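Local coordinates for putative CRISPR-associated endoribonuclease-like protein Cas6 (Pyrococcus furiosus, PDB 3UFC) that binds CRISPR RNA as a Cas6-family protein of the CRISPR antiviral defence system and is putatively an endoribonuclease, at residues A[19-24]-A[194-199]; A[24-29]-A[100-105]. One frame throughout, in Å; residues are numbered along the deposited sequence.

Interaction 1: residues A[19-24]-A[194-199]; sequences PFNYNY and RLIVKD
Residues 20-24, a loop leading into helix 23-37, run 41° from the direction of residues 194-198 at the end of strand 183-197, with the CA atoms of N21 and I196 5.3 Å apart. N21 makes the direct polar link. Its CG stands anti to the carbonyl carbon (chi1 -46°), which brings OD1 against the strand backbone, where I196 N donates to N21 OD1 over 2.8 Å. The bond is nearly straight at the hydrogen (176°), yet the N-H arrives from above the carbonyl plane of the amide. The N21 amide crosses the I196 side chain obliquely, its CG 3.6 Å from I196 CB. OD1 is gripped twice: besides I196 N, a water donates to it and to R194 O, closing a bridge back to the strand. A second water ties four backbone atoms together: it donates to N21 O and I196 O and accepts from Y24 N and K198 N, so the N-H of Y24, in the first turn of the helix, is met by water.

At the far end the aliphatic chain of K198, extended from CB to NZ, runs alongside the Y24 side chain in the same direction. K198 CB lies over one face of the ring, offset toward its rim, in a CH-pi contact 4.0 Å from the centroid; farther out, CG passes CD2 and CD passes CZ. On the buried side L195 CD1 meets N23 OD1 at 3.8 Å, crossing that side chain at about a right angle. N23 spends its polar end elsewhere, OD1 on R56 NH1 and ND2 on L232 O. Here the N-terminal and C-terminal Cas6 regions meet at a partly hydrated junction, where backbone groups ending the strand are met by the N21 amide and by water.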
# COMPACT_ATOMS: atom_id res chain seq x y z
N PRO A 19 -16.97 3.65 5.04
CA PRO A 19 -17.19 3.02 3.73
C PRO A 19 -16.01 2.11 3.40
O PRO A 19 -14.91 2.30 3.94
CB PRO A 19 -17.30 4.22 2.79
CG PRO A 19 -16.42 5.25 3.45
CD PRO A 19 -16.79 5.10 4.91
N PHE A 20 -16.21 1.13 2.52
CA PHE A 20 -15.14 0.22 2.15
C PHE A 20 -14.08 0.89 1.26
O PHE A 20 -12.89 0.62 1.40
CB PHE A 20 -15.65 -1.00 1.37
CG PHE A 20 -16.75 -1.76 2.03
CD1 PHE A 20 -18.08 -1.52 1.69
CD2 PHE A 20 -16.47 -2.78 2.93
CE1 PHE A 20 -19.11 -2.29 2.23
CE2 PHE A 20 -17.49 -3.56 3.48
CZ PHE A 20 -18.82 -3.32 3.12
N ASN A 21 -14.54 1.73 0.34
CA ASN A 21 -13.66 2.38 -0.64
C ASN A 21 -13.14 3.77 -0.27
O ASN A 21 -13.49 4.76 -0.90
CB ASN A 21 -14.42 2.47 -1.98
CG ASN A 21 -15.09 1.16 -2.34
OD1 ASN A 21 -14.43 0.17 -2.66
ND2 ASN A 21 -16.42 1.14 -2.29
N TYR A 22 -12.26 3.83 0.73
CA TYR A 22 -11.72 5.11 1.19
C TYR A 22 -10.32 5.44 0.68
O TYR A 22 -9.78 6.50 1.02
CB TYR A 22 -11.72 5.12 2.72
CG TYR A 22 -10.98 3.93 3.31
CD1 TYR A 22 -9.59 3.86 3.28
CD2 TYR A 22 -11.68 2.85 3.83
CE1 TYR A 22 -8.91 2.74 3.76
CE2 TYR A 22 -11.02 1.73 4.31
CZ TYR A 22 -9.64 1.67 4.27
OH TYR A 22 -8.99 0.54 4.72
N ASN A 23 -9.73 4.57 -0.12
CA ASN A 23 -8.37 4.80 -0.60
C ASN A 23 -8.03 6.18 -1.13
O ASN A 23 -7.09 6.81 -0.65
CB ASN A 23 -7.98 3.75 -1.63
CG ASN A 23 -7.66 2.42 -0.99
OD1 ASN A 23 -8.55 1.69 -0.56
ND2 ASN A 23 -6.36 2.11 -0.90
N TYR A 24 -8.77 6.68 -2.11
CA TYR A 24 -8.44 7.99 -2.66
C TYR A 24 -8.59 9.12 -1.65
O TYR A 24 -7.79 10.06 -1.66
CB TYR A 24 -9.30 8.30 -3.89
CG TYR A 24 -8.79 9.48 -4.67
CD1 TYR A 24 -7.57 9.42 -5.34
CD2 TYR A 24 -9.50 10.68 -4.72
CE1 TYR A 24 -7.07 10.52 -6.05
CE2 TYR A 24 -9.02 11.78 -5.42
CZ TYR A 24 -7.81 11.69 -6.08
OH TYR A 24 -7.33 12.77 -6.79
N ARG A 194 -11.67 -6.20 -4.44
CA ARG A 194 -12.13 -5.21 -5.39
C ARG A 194 -12.40 -3.92 -4.63
O ARG A 194 -13.16 -3.91 -3.66
CB ARG A 194 -13.42 -5.69 -6.07
CG ARG A 194 -13.91 -4.78 -7.18
CD ARG A 194 -15.18 -5.31 -7.81
NE ARG A 194 -16.32 -5.28 -6.89
CZ ARG A 194 -17.57 -5.52 -7.25
NH1 ARG A 194 -17.86 -5.81 -8.51
NH2 ARG A 194 -18.55 -5.47 -6.35
N LEU A 195 -11.78 -2.84 -5.06
CA LEU A 195 -11.94 -1.56 -4.39
C LEU A 195 -12.09 -0.41 -5.37
O LEU A 195 -11.41 -0.36 -6.39
CB LEU A 195 -10.72 -1.28 -3.50
CG LEU A 195 -10.46 -2.22 -2.32
CD1 LEU A 195 -9.10 -1.89 -1.70
CD2 LEU A 195 -11.58 -2.09 -1.28
N ILE A 196 -12.98 0.52 -5.05
CA ILE A 196 -13.16 1.68 -5.89
C ILE A 196 -12.12 2.70 -5.45
O ILE A 196 -12.06 3.07 -4.28
CB ILE A 196 -14.56 2.31 -5.73
CG1 ILE A 196 -15.60 1.42 -6.42
CG2 ILE A 196 -14.57 3.72 -6.30
CD1 ILE A 196 -17.03 1.90 -6.25
N VAL A 197 -11.28 3.12 -6.38
CA VAL A 197 -10.25 4.10 -6.09
C VAL A 197 -10.61 5.33 -6.91
O VAL A 197 -10.40 5.37 -8.12
CB VAL A 197 -8.85 3.59 -6.50
CG1 VAL A 197 -7.80 4.64 -6.16
CG2 VAL A 197 -8.56 2.28 -5.79
N LYS A 198 -11.17 6.32 -6.22
CA LYS A 198 -11.62 7.56 -6.83
C LYS A 198 -12.86 7.30 -7.70
O LYS A 198 -13.99 7.45 -7.23
CB LYS A 198 -10.52 8.18 -7.69
CG LYS A 198 -10.93 9.54 -8.27
CD LYS A 198 -9.87 10.13 -9.18
CE LYS A 198 -10.31 11.50 -9.67
NZ LYS A 198 -9.32 12.09 -10.61
N ASP A 199 -12.65 6.89 -8.95
CA ASP A 199 -13.77 6.66 -9.85
C ASP A 199 -13.74 5.32 -10.57
O ASP A 199 -14.63 5.03 -11.39
CB ASP A 199 -13.82 7.79 -10.88
CG ASP A 199 -12.49 7.99 -11.58
OD1 ASP A 199 -12.29 9.06 -12.19
OD2 ASP A 199 -11.64 7.07 -11.53
O HOH W 1 -11.37 5.68 -3.25
O HOH W 2 -15.52 -2.51 -3.52

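Interaction 2: residues A[24-29]-A[100-105]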
# COMPACT_ATOMS: atom_id res chain seq x y z
N TYR A 24 -8.77 6.68 -2.11
CA TYR A 24 -8.44 7.99 -2.66
C TYR A 24 -8.59 9.12 -1.65
O TYR A 24 -7.79 10.06 -1.66
CB TYR A 24 -9.30 8.30 -3.89
CG TYR A 24 -8.79 9.48 -4.67
CD1 TYR A 24 -7.57 9.42 -5.34
CD2 TYR A 24 -9.50 10.68 -4.72
CE1 TYR A 24 -7.07 10.52 -6.05
CE2 TYR A 24 -9.02 11.78 -5.42
CZ TYR A 24 -7.81 11.69 -6.08
OH TYR A 24 -7.33 12.77 -6.79
N GLU A 25 -9.60 9.03 -0.80
CA GLU A 25 -9.82 10.06 0.22
C GLU A 25 -8.68 10.07 1.24
O GLU A 25 -8.20 11.13 1.64
CB GLU A 25 -11.16 9.82 0.93
CG GLU A 25 -11.53 10.94 1.90
CD GLU A 25 -12.88 10.74 2.56
OE1 GLU A 25 -13.34 11.67 3.25
OE2 GLU A 25 -13.49 9.65 2.39
N LEU A 26 -8.25 8.88 1.65
CA LEU A 26 -7.16 8.75 2.62
C LEU A 26 -5.86 9.25 1.98
O LEU A 26 -5.12 10.05 2.57
CB LEU A 26 -7.02 7.29 3.05
CG LEU A 26 -5.90 6.94 4.04
CD1 LEU A 26 -5.94 7.89 5.24
CD2 LEU A 26 -6.07 5.49 4.49
N TYR A 27 -5.59 8.78 0.77
CA TYR A 27 -4.41 9.18 0.01
C TYR A 27 -4.34 10.70 -0.11
O TYR A 27 -3.29 11.31 0.14
CB TYR A 27 -4.51 8.57 -1.40
CG TYR A 27 -3.69 9.27 -2.47
CD1 TYR A 27 -2.30 9.14 -2.51
CD2 TYR A 27 -4.32 10.00 -3.48
CE1 TYR A 27 -1.55 9.73 -3.53
CE2 TYR A 27 -3.58 10.59 -4.51
CZ TYR A 27 -2.20 10.45 -4.53
OH TYR A 27 -1.47 11.01 -5.55
N SER A 28 -5.46 11.31 -0.49
CA SER A 28 -5.54 12.76 -0.66
C SER A 28 -5.18 13.52 0.61
O SER A 28 -4.42 14.50 0.57
CB SER A 28 -6.95 13.15 -1.10
OG SER A 28 -7.29 12.53 -2.34
N GLN A 29 -5.71 13.08 1.74
CA GLN A 29 -5.44 13.75 3.01
C GLN A 29 -3.98 13.63 3.42
O GLN A 29 -3.39 14.60 3.91
CB GLN A 29 -6.35 13.18 4.10
CG GLN A 29 -7.82 13.48 3.86
CD GLN A 29 -8.73 12.79 4.85
OE1 GLN A 29 -8.86 13.21 5.99
NE2 GLN A 29 -9.36 11.71 4.41
N PRO A 100 -3.39 16.38 12.71
CA PRO A 100 -3.75 15.03 13.17
C PRO A 100 -5.16 14.48 12.94
O PRO A 100 -5.49 13.43 13.48
CB PRO A 100 -3.41 15.08 14.65
CG PRO A 100 -3.78 16.49 15.01
CD PRO A 100 -3.17 17.27 13.87
N GLU A 101 -5.98 15.15 12.14
CA GLU A 101 -7.33 14.63 11.91
C GLU A 101 -7.54 14.05 10.52
O GLU A 101 -7.06 14.59 9.52
CB GLU A 101 -8.38 15.73 12.15
CG GLU A 101 -8.51 16.19 13.59
CD GLU A 101 -9.73 17.06 13.81
OE1 GLU A 101 -10.86 16.55 13.65
OE2 GLU A 101 -9.56 18.25 14.15
N PHE A 102 -8.26 12.93 10.46
CA PHE A 102 -8.57 12.27 9.19
C PHE A 102 -10.07 12.05 9.07
O PHE A 102 -10.74 11.72 10.05
CB PHE A 102 -7.86 10.92 9.07
CG PHE A 102 -6.41 11.02 8.68
CD1 PHE A 102 -5.40 10.99 9.64
CD2 PHE A 102 -6.05 11.16 7.34
CE1 PHE A 102 -4.06 11.10 9.28
CE2 PHE A 102 -4.71 11.26 6.96
CZ PHE A 102 -3.71 11.24 7.93
N LYS A 103 -10.58 12.23 7.86
CA LYS A 103 -11.99 12.05 7.58
C LYS A 103 -12.16 10.90 6.59
O LYS A 103 -11.63 10.95 5.48
CB LYS A 103 -12.57 13.34 6.99
CG LYS A 103 -14.06 13.32 6.74
CD LYS A 103 -14.85 13.24 8.04
CE LYS A 103 -16.33 13.48 7.79
NZ LYS A 103 -17.13 13.38 9.04
N ILE A 104 -12.86 9.85 7.00
CA ILE A 104 -13.11 8.70 6.14
C ILE A 104 -14.63 8.62 6.02
O ILE A 104 -15.31 8.19 6.96
CB ILE A 104 -12.56 7.38 6.75
CG1 ILE A 104 -11.02 7.40 6.76
CG2 ILE A 104 -13.03 6.19 5.94
CD1 ILE A 104 -10.41 8.43 7.67
N GLY A 105 -15.16 9.03 4.88
CA GLY A 105 -16.60 9.02 4.71
C GLY A 105 -17.15 10.05 5.68
O GLY A 105 -16.72 11.21 5.67
O HOH W 3 -15.62 12.61 3.63
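Q29 reaches from helix 23-37 to the backbone of K103 and holds it at both ends of its amide: K103 N donates to Q29 OE1 over 2.7 Å, and Q29 NE2 donates to K103 O over 2.6 Å. The first bond is straight (170°) and lies in the carbonyl plane on a lone pair; the second is more bent (144°). In this way the side chain engages both the N-H and the C=O of a single strand residue. One turn earlier, the extended chain of E25 brings its carboxylate to the strand's end, where G105 N donates to E25 OE2 over 3.1 Å from above the carboxylate plane. E25 OE1 instead takes a water that also donates to G105 O. This oxygen lies 2.9 Å from K103 O, two acceptors side by side, a closeness that may raise the proton affinity of the carboxylate.

Behind these bonds, Q29 NE2 also donates to E25 O, within its own helix, which, with the two bonds to K103, fixes the rotation of the amide. Q29 CB packs on F102 CE2, and L26 CD1 approaches F102 CD2 at 3.9 Å, the two side chains crossing obliquely. K33, farther along the helix, makes a cation-pi contact with F102 and a hydrogen bond to E101 O. Helix 24-29 runs nearly antiparallel to strand 101-104, at 159° with the axes 8.4 Å apart. That strand is an outermost one of the five-stranded antiparallel sheet, joined to strand 107-116 by backbone hydrogen bonding between F102 and F109, while L26 also packs on F54 of strand 53-59.

In the fold
Both contacts use the start of helix 23-37 and share Y24, which touches K198 in interaction 1 but takes no part in the contact with strand 101-104. Interaction 1 joins the N-terminal and C-terminal Cas6 family regions, whereas interaction 2 fastens the helix to an edge strand of the N-terminal sheet itself. Each is partly buried: L195, V197 and N23 are buried in the first, L26, F102 and I104 in the second, while K198 and K103 are exposed. Interaction 1 relies more on waters and an aliphatic chain over a ring, interaction 2 on direct side-chain bonds to strand backbone. They touch where Y22 CB packs on I104 CG2 at 3.6 Å, their centres about 12 Å apart.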